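PDB 5O8P: L-lysine 6-monooxygenase involved in desferrioxamine biosynthesis from Erwinia amylovora CFBP1430, which probably hydroxylates a terminal amino group of cadaverine, using FAD, NADPH and molecular oxygen, in the biosynthesis of the siderophore desferrioxamine. Local coordinates for residues K101-N104 / Q105-Q108; P171-E174 / R175-H178; E187-Q190 / K191-S194; D261-N264 / A265-K268. All coordinates share one frame; numbering follows the deposited sequence.

Contact 1 (K101-N104 / Q105-Q108)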
ATOM      1  N   LYS B 101      11.180  18.168   9.561  1.00 37.20           N
ATOM      2  CA  LYS B 101      12.345  18.990   9.305  1.00 40.77           C
ATOM      3  C   LYS B 101      12.134  19.868   8.076  1.00 37.51           C
ATOM      4  O   LYS B 101      12.518  21.031   8.086  1.00 37.42           O
ATOM      5  CB  LYS B 101      13.611  18.139   9.171  1.00 47.22           C
ATOM      6  CG  LYS B 101      14.817  18.890   8.620  1.00 55.72           C
ATOM      7  CD  LYS B 101      16.136  18.289   9.069  1.00 65.55           C
ATOM      8  CE  LYS B 101      16.564  18.892  10.394  1.00 74.63           C
ATOM      9  NZ  LYS B 101      17.735  18.182  10.974  1.00 83.05           N
ATOM     10  N   GLU B 102      11.524  19.322   7.034  1.00 36.00           N
ATOM     11  CA  GLU B 102      11.285  20.093   5.827  1.00 34.75           C
ATOM     12  C   GLU B 102      10.180  21.132   6.044  1.00 33.25           C
ATOM     13  O   GLU B 102      10.274  22.237   5.539  1.00 33.64           O
ATOM     14  CB  GLU B 102      10.969  19.172   4.651  1.00 36.29           C
ATOM     15  CG  GLU B 102      10.925  19.885   3.309  1.00 40.88           C
ATOM     16  CD  GLU B 102      11.228  18.979   2.129  1.00 43.23           C
ATOM     17  OE1 GLU B 102      10.739  17.831   2.080  1.00 40.58           O
ATOM     18  OE2 GLU B 102      11.958  19.439   1.229  1.00 49.67           O
ATOM     19  N   TYR B 103       9.144  20.795   6.805  1.00 32.92           N
ATOM     20  CA  TYR B 103       8.063  21.742   7.058  1.00 33.73           C
ATOM     21  C   TYR B 103       8.611  22.925   7.809  1.00 38.38           C
ATOM     22  O   TYR B 103       8.248  24.073   7.533  1.00 37.60           O
ATOM     23  CB  TYR B 103       6.946  21.103   7.868  1.00 33.05           C
ATOM     24  CG  TYR B 103       5.789  22.026   8.213  1.00 33.97           C
ATOM     25  CD1 TYR B 103       4.851  22.403   7.262  1.00 34.78           C
ATOM     26  CD2 TYR B 103       5.621  22.496   9.496  1.00 34.11           C
ATOM     27  CE1 TYR B 103       3.782  23.228   7.587  1.00 34.83           C
ATOM     28  CE2 TYR B 103       4.553  23.324   9.832  1.00 32.63           C
ATOM     29  CZ  TYR B 103       3.643  23.684   8.879  1.00 34.26           C
ATOM     30  OH  TYR B 103       2.596  24.506   9.223  1.00 38.35           O
ATOM     31  N   ASN B 104       9.501  22.632   8.754  1.00 41.31           N
ATOM     32  CA  ASN B 104      10.137  23.663   9.560  1.00 41.97           C
ATOM     33  C   ASN B 104      10.994  24.555   8.682  1.00 39.01           C
ATOM     34  O   ASN B 104      10.909  25.768   8.796  1.00 43.61           O
ATOM     35  CB  ASN B 104      10.971  23.040  10.685  1.00 44.66           C
ATOM     36  CG  ASN B 104      11.459  24.064  11.698  1.00 44.30           C
ATOM     37  OD1 ASN B 104      10.670  24.869  12.212  1.00 44.49           O
ATOM     38  ND2 ASN B 104      12.758  24.035  11.996  1.00 42.65           N
ATOM     39  N   GLN B 105      11.801  23.960   7.806  1.00 34.46           N
ATOM     40  CA  GLN B 105      12.593  24.721   6.835  1.00 34.48           C
ATOM     41  C   GLN B 105      11.718  25.601   5.940  1.00 36.43           C
ATOM     42  O   GLN B 105      12.066  26.754   5.667  1.00 39.87           O
ATOM     43  CB  GLN B 105      13.399  23.780   5.944  1.00 34.06           C
ATOM     44  CG  GLN B 105      14.621  23.167   6.595  1.00 33.81           C
ATOM     45  CD  GLN B 105      15.293  22.135   5.713  1.00 35.47           C
ATOM     46  OE1 GLN B 105      14.911  21.916   4.560  1.00 44.46           O
ATOM     47  NE2 GLN B 105      16.287  21.481   6.256  1.00 39.79           N
ATOM     48  N   TYR B 106      10.597  25.042   5.488  1.00 36.02           N
ATOM     49  CA  TYR B 106       9.619  25.769   4.672  1.00 35.88           C
ATOM     50  C   TYR B 106       8.987  26.951   5.427  1.00 34.92           C
ATOM     51  O   TYR B 106       8.937  28.058   4.901  1.00 36.27           O
ATOM     52  CB  TYR B 106       8.563  24.791   4.099  1.00 32.51           C
ATOM     53  CG  TYR B 106       7.197  25.372   3.785  1.00 29.71           C
ATOM     54  CD1 TYR B 106       7.022  26.226   2.709  1.00 30.02           C
ATOM     55  CD2 TYR B 106       6.073  25.037   4.546  1.00 27.87           C
ATOM     56  CE1 TYR B 106       5.779  26.771   2.409  1.00 30.28           C
ATOM     57  CE2 TYR B 106       4.818  25.570   4.265  1.00 28.86           C
ATOM     58  CZ  TYR B 106       4.668  26.440   3.190  1.00 31.15           C
ATOM     59  OH  TYR B 106       3.423  26.984   2.899  1.00 29.35           O
ATOM     60  N   CYS B 107       8.526  26.722   6.651  1.00 33.81           N
ATOM     61  CA  CYS B 107       7.961  27.809   7.458  1.00 36.00           C
ATOM     62  C   CYS B 107       8.975  28.922   7.713  1.00 34.80           C
ATOM     63  O   CYS B 107       8.611  30.087   7.779  1.00 37.45           O
ATOM     64  CB  CYS B 107       7.428  27.291   8.787  1.00 36.96           C
ATOM     65  SG  CYS B 107       5.891  26.360   8.627  1.00 36.51           S
ATOM     66  N   GLN B 108      10.245  28.554   7.847  1.00 34.58           N
ATOM     67  CA  GLN B 108      11.316  29.526   8.084  1.00 34.62           C
ATOM     68  C   GLN B 108      11.551  30.348   6.839  1.00 35.16           C
ATOM     69  O   GLN B 108      11.657  31.555   6.914  1.00 37.12           O
ATOM     70  CB  GLN B 108      12.613  28.834   8.523  1.00 35.46           C
ATOM     71  CG  GLN B 108      12.586  28.381   9.980  1.00 36.89           C
ATOM     72  CD  GLN B 108      13.776  27.523  10.369  1.00 39.63           C
ATOM     73  OE1 GLN B 108      14.601  27.146   9.528  1.00 42.91           O
ATOM     74  NE2 GLN B 108      13.861  27.185  11.647  1.00 38.51           N
TER
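Four successive i to i+4 backbone hydrogen bonds, from Gln105 N to Lys101 O through to Gln108 N to Asn104 O, make residues 101-108 two regular turns of helix 100-113. One turn apart, Cys107 and Tyr103 form a sulfur-aromatic contact: SG of Cys107 lies 3.7 Å from the centroid of the Tyr103 ring, over one face and shifted toward the rim at CE2 and CZ. A chi1 of 178° sets the Tyr103 ring beside its own carbonyl carbon, so that one face meets the sulfur. The same ring turns CD1 to the in-plane edge of Tyr106, 4.0 Å from CD2, and meets Trp46 edge-to-face. The amides of Asn104 and Gln108 are tilted 60° apart, with ND2 of Asn104 3.4 Å from NE2 of Gln108. These donors do not bond each other; Asn104 OD1 accepts from Trp46 N, and Gln108 NE2 donates to Phe44 O. Lys101 NZ forms a salt bridge with Asp292 of the second subunit and Gln105 NE2 donates to the backbone O of its Leu291. The helix thus divides its chemistry: Tyr103, backed by Cys107, packs beside Trp46 and Leu396 of the FAD site, amides hold the 44-46 loop, and polar ends serve the subunit interface.

Contact 2 (P171-E174 / R175-H178)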
ATOM      1  N   PRO B 171       6.503  18.386  41.401  1.00 47.84           N
ATOM      2  CA  PRO B 171       7.737  18.364  42.192  1.00 47.73           C
ATOM      3  C   PRO B 171       8.960  17.674  41.552  1.00 47.30           C
ATOM      4  O   PRO B 171      10.032  17.715  42.139  1.00 45.35           O
ATOM      5  CB  PRO B 171       7.319  17.618  43.469  1.00 47.02           C
ATOM      6  CG  PRO B 171       5.836  17.742  43.526  1.00 46.65           C
ATOM      7  CD  PRO B 171       5.402  17.698  42.101  1.00 45.93           C
ATOM      8  N   TYR B 172       8.811  17.034  40.392  1.00 48.25           N
ATOM      9  CA  TYR B 172       9.919  16.301  39.770  1.00 46.41           C
ATOM     10  C   TYR B 172      10.205  16.785  38.350  1.00 49.46           C
ATOM     11  O   TYR B 172      10.877  16.099  37.585  1.00 53.38           O
ATOM     12  CB  TYR B 172       9.611  14.798  39.797  1.00 42.39           C
ATOM     13  CG  TYR B 172       9.096  14.336  41.141  1.00 39.44           C
ATOM     14  CD1 TYR B 172       9.973  13.962  42.153  1.00 39.50           C
ATOM     15  CD2 TYR B 172       7.730  14.314  41.419  1.00 37.98           C
ATOM     16  CE1 TYR B 172       9.506  13.552  43.400  1.00 37.86           C
ATOM     17  CE2 TYR B 172       7.252  13.913  42.666  1.00 37.37           C
ATOM     18  CZ  TYR B 172       8.146  13.532  43.655  1.00 36.73           C
ATOM     19  OH  TYR B 172       7.683  13.129  44.890  1.00 33.46           O
ATOM     20  N   ARG B 173       9.734  17.986  38.019  1.00 52.31           N
ATOM     21  CA  ARG B 173      10.016  18.629  36.730  1.00 54.56           C
ATOM     22  C   ARG B 173      11.477  18.534  36.331  1.00 51.89           C
ATOM     23  O   ARG B 173      11.782  18.379  35.154  1.00 51.83           O
ATOM     24  CB  ARG B 173       9.614  20.096  36.766  1.00 62.42           C
ATOM     25  CG  ARG B 173       8.106  20.324  36.652  1.00 68.76           C
ATOM     26  CD  ARG B 173       7.733  21.790  36.836  1.00 76.82           C
ATOM     27  NE  ARG B 173       6.645  22.211  35.940  1.00 83.81           N
ATOM     28  CZ  ARG B 173       6.762  22.409  34.620  1.00 85.24           C
ATOM     29  NH1 ARG B 173       7.921  22.220  33.985  1.00 82.70           N
ATOM     30  NH2 ARG B 173       5.696  22.797  33.916  1.00 83.95           N
ATOM     31  N   GLU B 174      12.368  18.644  37.319  1.00 51.45           N
ATOM     32  CA  GLU B 174      13.812  18.553  37.081  1.00 53.47           C
ATOM     33  C   GLU B 174      14.286  17.185  36.574  1.00 51.97           C
ATOM     34  O   GLU B 174      15.254  17.131  35.840  1.00 52.73           O
ATOM     35  CB  GLU B 174      14.601  18.954  38.336  1.00 58.43           C
ATOM     36  CG  GLU B 174      14.388  20.412  38.758  1.00 66.87           C
ATOM     37  CD  GLU B 174      15.361  20.906  39.854  1.00 77.72           C
ATOM     38  OE1 GLU B 174      15.891  20.089  40.654  1.00 78.19           O
ATOM     39  OE2 GLU B 174      15.595  22.138  39.932  1.00 77.29           O
ATOM     40  N   ARG B 175      13.620  16.096  36.964  1.00 52.87           N
ATOM     41  CA  ARG B 175      14.070  14.719  36.618  1.00 51.28           C
ATOM     42  C   ARG B 175      13.471  14.135  35.349  1.00 49.32           C
ATOM     43  O   ARG B 175      14.193  13.597  34.512  1.00 51.20           O
ATOM     44  CB  ARG B 175      13.793  13.754  37.763  1.00 52.66           C
ATOM     45  CG  ARG B 175      14.814  13.879  38.863  1.00 55.32           C
ATOM     46  CD  ARG B 175      14.493  13.000  40.040  1.00 55.96           C
ATOM     47  NE  ARG B 175      14.845  13.677  41.281  1.00 57.26           N
ATOM     48  CZ  ARG B 175      16.087  13.882  41.729  1.00 54.50           C
ATOM     49  NH1 ARG B 175      17.147  13.449  41.049  1.00 57.00           N
ATOM     50  NH2 ARG B 175      16.273  14.524  42.879  1.00 50.80           N
ATOM     51  N   PHE B 176      12.157  14.222  35.204  1.00 45.67           N
ATOM     52  CA  PHE B 176      11.505  13.715  34.003  1.00 42.47           C
ATOM     53  C   PHE B 176      11.648  14.699  32.845  1.00 38.56           C
ATOM     54  O   PHE B 176      12.023  15.836  33.040  1.00 35.38           O
ATOM     55  CB  PHE B 176      10.047  13.317  34.274  1.00 42.80           C
ATOM     56  CG  PHE B 176       9.096  14.466  34.425  1.00 42.01           C
ATOM     57  CD1 PHE B 176       8.607  15.141  33.302  1.00 42.20           C
ATOM     58  CD2 PHE B 176       8.622  14.823  35.676  1.00 42.48           C
ATOM     59  CE1 PHE B 176       7.700  16.179  33.437  1.00 44.83           C
ATOM     60  CE2 PHE B 176       7.716  15.856  35.811  1.00 47.24           C
ATOM     61  CZ  PHE B 176       7.248  16.538  34.689  1.00 46.57           C
ATOM     62  N   VAL B 177      11.357  14.224  31.639  1.00 35.49           N
ATOM     63  CA  VAL B 177      11.465  14.994  30.405  1.00 35.94           C
ATOM     64  C   VAL B 177      10.103  15.021  29.720  1.00 36.18           C
ATOM     65  O   VAL B 177       9.544  13.961  29.465  1.00 37.28           O
ATOM     66  CB  VAL B 177      12.453  14.291  29.455  1.00 35.44           C
ATOM     67  CG1 VAL B 177      12.481  14.954  28.083  1.00 36.03           C
ATOM     68  CG2 VAL B 177      13.843  14.235  30.049  1.00 37.06           C
ATOM     69  N   HIS B 178       9.577  16.204  29.418  1.00 36.29           N
ATOM     70  CA  HIS B 178       8.364  16.312  28.609  1.00 36.03           C
ATOM     71  C   HIS B 178       8.724  16.005  27.149  1.00 38.72           C
ATOM     72  O   HIS B 178       9.893  16.184  26.738  1.00 38.77           O
ATOM     73  CB  HIS B 178       7.770  17.712  28.731  1.00 34.70           C
ATOM     74  CG  HIS B 178       6.407  17.847  28.141  1.00 35.50           C
ATOM     75  ND1 HIS B 178       6.197  18.192  26.824  1.00 37.08           N
ATOM     76  CD2 HIS B 178       5.180  17.687  28.686  1.00 36.08           C
ATOM     77  CE1 HIS B 178       4.899  18.233  26.579  1.00 39.51           C
ATOM     78  NE2 HIS B 178       4.259  17.937  27.695  1.00 40.30           N
TER
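Phe176 packs against the carbonyl of Tyr172, and its buried ring and two backbone hydrogen bonds form the close part of the turn. Tyr172 O accepts from Arg175 N at 2.8 Å and from Phe176 N at 3.3 Å, the i+3 and i+4 N-H groups, a turn of helix-like spacing just ahead of strand 177-178. The two donors arrive differently: Phe176 N comes nearly along the C=O axis, whereas Arg175 N stands well above the carbonyl plane. A chi1 of 75° places the Phe176 ring between its own backbone N and carbonyl carbon, folding it back against the backbone of residues 172 and 173. There CE2 reaches Arg173 N at 3.7 Å, and CZ approaches Arg173 CA at 4.0 Å. The ring also packs on Leu336 and Met338 of the adjoining strand 335-338.

The outer side is looser. Arg173 and Glu174 project into an exposed region, and the Glu174 carboxylate stays 6.0 Å from the Arg175 guanidinium, measured from OE1 to NH2, too far for an ion pair. Arg175 instead makes a cation-pi contact with Trp310, while Tyr172 packs on strands 303-311 and 315-322. Strand 177-178 is an edge strand of the parallel sheet within this chain. The local closure is made by backbone N-H groups converging on one carbonyl and by a buried ring, while the charged ends find no partner across the turn.

Contact 3 (E187-Q190 / K191-S194)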
ATOM      1  N   GLU B 187      20.079  11.596  24.649  1.00 50.24           N
ATOM      2  CA  GLU B 187      21.366  11.005  24.963  1.00 50.76           C
ATOM      3  C   GLU B 187      21.446  10.650  26.461  1.00 47.51           C
ATOM      4  O   GLU B 187      21.970   9.601  26.823  1.00 48.47           O
ATOM      5  CB  GLU B 187      22.493  11.952  24.543  1.00 55.50           C
ATOM      6  CG  GLU B 187      23.856  11.273  24.500  1.00 68.07           C
ATOM      7  CD  GLU B 187      25.014  12.210  24.794  1.00 70.83           C
ATOM      8  OE1 GLU B 187      25.010  13.358  24.292  1.00 81.47           O
ATOM      9  OE2 GLU B 187      25.934  11.783  25.529  1.00 68.86           O
ATOM     10  N   LYS B 188      20.895  11.509  27.317  1.00 48.52           N
ATOM     11  CA  LYS B 188      20.872  11.289  28.769  1.00 52.63           C
ATOM     12  C   LYS B 188      19.895  10.190  29.184  1.00 48.34           C
ATOM     13  O   LYS B 188      20.153   9.462  30.143  1.00 53.28           O
ATOM     14  CB  LYS B 188      20.573  12.615  29.483  1.00 64.29           C
ATOM     15  CG  LYS B 188      20.490  12.583  31.001  1.00 79.44           C
ATOM     16  CD  LYS B 188      19.043  12.614  31.475  1.00 93.90           C
ATOM     17  CE  LYS B 188      18.910  13.109  32.913  1.00 98.15           C
ATOM     18  NZ  LYS B 188      17.496  13.505  33.179  1.00104.88           N
ATOM     19  N   LEU B 189      18.776  10.086  28.478  1.00 45.98           N
ATOM     20  CA  LEU B 189      17.816   9.009  28.710  1.00 43.15           C
ATOM     21  C   LEU B 189      18.398   7.643  28.351  1.00 40.42           C
ATOM     22  O   LEU B 189      18.259   6.696  29.117  1.00 37.48           O
ATOM     23  CB  LEU B 189      16.524   9.248  27.913  1.00 41.76           C
ATOM     24  CG  LEU B 189      15.579  10.305  28.487  1.00 41.15           C
ATOM     25  CD1 LEU B 189      14.583  10.787  27.436  1.00 39.31           C
ATOM     26  CD2 LEU B 189      14.865   9.768  29.728  1.00 40.94           C
ATOM     27  N   GLN B 190      19.057   7.555  27.196  1.00 40.53           N
ATOM     28  CA  GLN B 190      19.581   6.275  26.692  1.00 41.74           C
ATOM     29  C   GLN B 190      20.714   5.672  27.541  1.00 41.23           C
ATOM     30  O   GLN B 190      20.962   4.466  27.469  1.00 43.31           O
ATOM     31  CB  GLN B 190      19.986   6.397  25.205  1.00 42.20           C
ATOM     32  CG  GLN B 190      18.776   6.610  24.285  1.00 39.71           C
ATOM     33  CD  GLN B 190      19.113   6.611  22.805  1.00 37.97           C
ATOM     34  OE1 GLN B 190      19.957   7.377  22.361  1.00 39.31           O
ATOM     35  NE2 GLN B 190      18.452   5.749  22.036  1.00 35.44           N
ATOM     36  N   LYS B 191      21.374   6.494  28.358  1.00 44.46           N
ATOM     37  CA  LYS B 191      22.338   5.995  29.357  1.00 44.37           C
ATOM     38  C   LYS B 191      21.691   5.281  30.552  1.00 40.88           C
ATOM     39  O   LYS B 191      22.382   4.568  31.283  1.00 40.26           O
ATOM     40  CB  LYS B 191      23.219   7.132  29.887  1.00 47.36           C
ATOM     41  CG  LYS B 191      24.241   7.636  28.884  1.00 52.33           C
ATOM     42  CD  LYS B 191      25.026   8.819  29.434  1.00 56.72           C
ATOM     43  CE  LYS B 191      25.854   9.470  28.337  1.00 61.73           C
ATOM     44  NZ  LYS B 191      26.175  10.897  28.621  1.00 62.99           N
ATOM     45  N   LYS B 192      20.392   5.489  30.767  1.00 39.16           N
ATOM     46  CA  LYS B 192      19.705   4.905  31.917  1.00 40.40           C
ATOM     47  C   LYS B 192      19.376   3.425  31.710  1.00 40.34           C
ATOM     48  O   LYS B 192      19.408   2.915  30.588  1.00 34.25           O
ATOM     49  CB  LYS B 192      18.440   5.695  32.256  1.00 42.01           C
ATOM     50  CG  LYS B 192      18.691   7.178  32.494  1.00 45.10           C
ATOM     51  CD  LYS B 192      17.466   7.868  33.055  1.00 47.24           C
ATOM     52  CE  LYS B 192      17.641   9.376  33.175  1.00 48.26           C
ATOM     53  NZ  LYS B 192      18.585   9.810  34.248  1.00 46.87           N
ATOM     54  N   ARG B 193      19.106   2.743  32.824  1.00 43.69           N
ATOM     55  CA  ARG B 193      18.775   1.316  32.817  1.00 43.89           C
ATOM     56  C   ARG B 193      17.355   1.055  32.336  1.00 43.61           C
ATOM     57  O   ARG B 193      17.095   0.003  31.767  1.00 45.00           O
ATOM     58  CB  ARG B 193      18.938   0.694  34.209  1.00 45.52           C
ATOM     59  CG  ARG B 193      20.349   0.258  34.554  1.00 49.32           C
ATOM     60  CD  ARG B 193      20.363  -0.504  35.877  1.00 53.56           C
ATOM     61  NE  ARG B 193      21.692  -0.542  36.493  1.00 57.24           N
ATOM     62  CZ  ARG B 193      22.297   0.484  37.102  1.00 57.65           C
ATOM     63  NH1 ARG B 193      21.717   1.686  37.197  1.00 57.39           N
ATOM     64  NH2 ARG B 193      23.511   0.309  37.620  1.00 58.75           N
ATOM     65  N   SER B 194      16.443   1.990  32.611  1.00 42.77           N
ATOM     66  CA  SER B 194      15.032   1.861  32.238  1.00 42.48           C
ATOM     67  C   SER B 194      14.453   3.215  31.843  1.00 40.13           C
ATOM     68  O   SER B 194      14.791   4.234  32.444  1.00 43.21           O
ATOM     69  CB  SER B 194      14.220   1.261  33.390  1.00 42.24           C
ATOM     70  OG  SER B 194      14.392   2.007  34.581  1.00 46.10           O
TER
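Lys191 runs alongside Glu187, the two side chains pointing the same way, and its extended chain passes the backbone of the preceding helical turn, with CG 3.6 Å from Glu187 O. At the end of this run NZ of Lys191 forms a salt bridge with OE2 of Glu187 at 3.2 Å, reaching the carboxylate from above its plane, 40° out of it. Both residues are exposed, and the ion pair lies along the surface of the helix.

One residue further on, Lys188 and Lys192 bring like charges together, NZ to NZ 4.0 Å apart. The Lys188 chain bends at chi2 (-103°) and that of Lys192 at chi4, and their aliphatic parts meet: CD of Lys188 is 3.9 Å from CE of Lys192. Some mutual repulsion between the ammonium groups is likely, probably moderated by solvent. Lys192 N, meanwhile, donates to Leu189 O at 3.0 Å, a bond of i to i+3 spacing. The CB and CG of Lys192 rest over the same carbonyl.

Gln190 turns toward the protein and donates through NE2 to Tyr220 and Asp214. Beyond the turn, Arg193 bridges to Glu334, and Ser194 begins strand 194-198. Helix 182-190 thus lies on the beta-alpha-beta crossover between the parallel strands 177-178 and 194-198, with strand 335-338 between them in the sheet.

Contact 4 (D261-N264 / A265-K268)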
ATOM      1  N   ASP B 261     -18.577  19.401  25.160  1.00 52.16           N
ATOM      2  CA  ASP B 261     -17.489  18.953  26.043  1.00 55.26           C
ATOM      3  C   ASP B 261     -17.446  17.444  26.166  1.00 55.16           C
ATOM      4  O   ASP B 261     -16.359  16.874  26.180  1.00 58.36           O
ATOM      5  CB  ASP B 261     -17.565  19.616  27.426  1.00 57.37           C
ATOM      6  CG  ASP B 261     -17.234  21.119  27.377  1.00 60.41           C
ATOM      7  OD1 ASP B 261     -16.441  21.590  26.509  1.00 58.82           O
ATOM      8  OD2 ASP B 261     -17.776  21.852  28.230  1.00 56.18           O
ATOM      9  N   GLU B 262     -18.613  16.807  26.242  1.00 55.45           N
ATOM     10  CA  GLU B 262     -18.686  15.335  26.212  1.00 57.28           C
ATOM     11  C   GLU B 262     -18.239  14.760  24.858  1.00 53.95           C
ATOM     12  O   GLU B 262     -17.624  13.686  24.824  1.00 50.80           O
ATOM     13  CB  GLU B 262     -20.079  14.805  26.620  1.00 59.29           C
ATOM     14  CG  GLU B 262     -20.549  13.584  25.844  1.00 65.55           C
ATOM     15  CD  GLU B 262     -21.949  13.127  26.186  1.00 67.48           C
ATOM     16  OE1 GLU B 262     -22.667  13.777  26.991  1.00 67.67           O
ATOM     17  OE2 GLU B 262     -22.323  12.091  25.608  1.00 63.34           O
ATOM     18  N   LEU B 263     -18.548  15.456  23.757  1.00 52.29           N
ATOM     19  CA  LEU B 263     -18.034  15.069  22.434  1.00 54.64           C
ATOM     20  C   LEU B 263     -16.504  15.141  22.337  1.00 50.38           C
ATOM     21  O   LEU B 263     -15.895  14.297  21.732  1.00 49.31           O
ATOM     22  CB  LEU B 263     -18.652  15.911  21.300  1.00 59.61           C
ATOM     23  CG  LEU B 263     -19.853  15.282  20.586  1.00 59.53           C
ATOM     24  CD1 LEU B 263     -19.412  14.045  19.809  1.00 61.21           C
ATOM     25  CD2 LEU B 263     -20.994  14.936  21.527  1.00 61.10           C
ATOM     26  N   ASN B 264     -15.897  16.165  22.915  1.00 52.40           N
ATOM     27  CA  ASN B 264     -14.437  16.347  22.805  1.00 55.06           C
ATOM     28  C   ASN B 264     -13.624  15.293  23.578  1.00 53.11           C
ATOM     29  O   ASN B 264     -12.521  14.963  23.169  1.00 49.56           O
ATOM     30  CB  ASN B 264     -14.031  17.785  23.168  1.00 52.82           C
ATOM     31  CG  ASN B 264     -14.375  18.787  22.056  1.00 49.88           C
ATOM     32  OD1 ASN B 264     -14.348  18.465  20.849  1.00 48.79           O
ATOM     33  ND2 ASN B 264     -14.722  20.009  22.459  1.00 50.35           N
ATOM     34  N   ALA B 265     -14.174  14.773  24.673  1.00 52.30           N
ATOM     35  CA  ALA B 265     -13.597  13.639  25.393  1.00 54.35           C
ATOM     36  C   ALA B 265     -13.833  12.258  24.744  1.00 55.31           C
ATOM     37  O   ALA B 265     -13.001  11.365  24.920  1.00 55.91           O
ATOM     38  CB  ALA B 265     -14.031  13.631  26.859  1.00 51.69           C
ATOM     39  N   SER B 266     -14.935  12.076  24.014  1.00 52.75           N
ATOM     40  CA  SER B 266     -15.212  10.810  23.311  1.00 53.69           C
ATOM     41  C   SER B 266     -14.695  10.734  21.858  1.00 55.19           C
ATOM     42  O   SER B 266     -14.861   9.708  21.199  1.00 60.18           O
ATOM     43  CB  SER B 266     -16.723  10.497  23.362  1.00 54.50           C
ATOM     44  OG  SER B 266     -17.461  11.180  22.357  1.00 53.62           O
ATOM     45  N   GLN B 267     -14.135  11.831  21.349  1.00 58.79           N
ATOM     46  CA  GLN B 267     -13.699  11.924  19.938  1.00 63.14           C
ATOM     47  C   GLN B 267     -12.182  12.099  19.890  1.00 64.76           C
ATOM     48  O   GLN B 267     -11.651  12.748  18.986  1.00 65.27           O
ATOM     49  CB  GLN B 267     -14.389  13.091  19.187  1.00 62.39           C
ATOM     50  CG  GLN B 267     -15.848  12.881  18.815  1.00 59.66           C
ATOM     51  CD  GLN B 267     -16.442  14.032  18.025  1.00 60.33           C
ATOM     52  OE1 GLN B 267     -15.998  15.183  18.119  1.00 68.88           O
ATOM     53  NE2 GLN B 267     -17.486  13.733  17.273  1.00 63.17           N
ATOM     54  N   LYS B 268     -11.471  11.454  20.811  1.00 67.56           N
ATOM     55  CA  LYS B 268     -10.008  11.526  20.828  1.00 69.03           C
ATOM     56  C   LYS B 268      -9.346  10.701  19.700  1.00 65.51           C
ATOM     57  O   LYS B 268      -8.239  11.039  19.295  1.00 61.16           O
ATOM     58  CB  LYS B 268      -9.473  11.121  22.207  1.00 73.77           C
ATOM     59  CG  LYS B 268      -9.919  12.084  23.297  1.00 75.60           C
ATOM     60  CD  LYS B 268      -9.449  11.635  24.667  1.00 77.29           C
ATOM     61  CE  LYS B 268      -9.657  12.704  25.723  1.00 76.41           C
ATOM     62  NZ  LYS B 268      -8.738  12.499  26.874  1.00 78.09           N
TER
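Van der Waals packing brings Leu263 against Gln267, one turn apart. CD1 of Leu263 lies over a face of the Gln267 amide, 3.2 Å from NE2 and 3.5 Å from CD. Gln267 gets there with CG anti to its carbonyl carbon (chi1 -74°) and an extended chain beyond, which carries CB and CG past Leu263 O. Both side chains are buried against helix 246-253, Leu263 touching Phe252 and Gln267 touching Trp248; Leu263 also packs on Glu324 of a third subunit.

The backbone hydrogen bonds of helix 257-266 are uneven here. Ala265 N to Asp261 O is weak at 3.4 Å, and Ser266 N is shared between Glu262 O, at 3.2 Å, and Leu263 O, a weak bond at 3.3 Å. This part of the helix therefore mixes i to i+4 with i to i+3 spacing, and the hydroxyl OG of Ser266 stands 3.5 Å from Glu262 O. The chain continues toward Tyr271 and Lys272, both seen to bind NADP(+) in this protein, though none is bound to this chain here.

Polar and charged groups have partners beyond the turn. Asp261 forms a salt bridge with Arg364, and Asn264 O accepts a hydrogen bond from the hydroxyl of Tyr271. Lys268 extends beside Tyr232, another NADP(+)-binding residue, while its CG lies 3.9 Å from Asn264 O.

In the fold
The four contacts follow one another along the chain, and of their pairs contacts 2 and 3 alone touch: Arg175 O lies 3.6 Å from Lys188 NZ, a packing contact, with centres 15 Å apart. They occupy consecutive elements, strand 177-178, at an edge of the parallel sheet, and helix 182-190. Contacts 1 and 4 lie on opposite sides of the chain's centre, with centres 32 Å apart. Contact 1 is close to the cofactor, the Tyr103 side chain being about 7 Å from bound FAD, whereas the Lys268 side chain in contact 4 is about 14 Å from FAD and nearer the NADP(+) site. Contact 3 lies away from the annotated sites; its centre is 36 Å from that of contact 4.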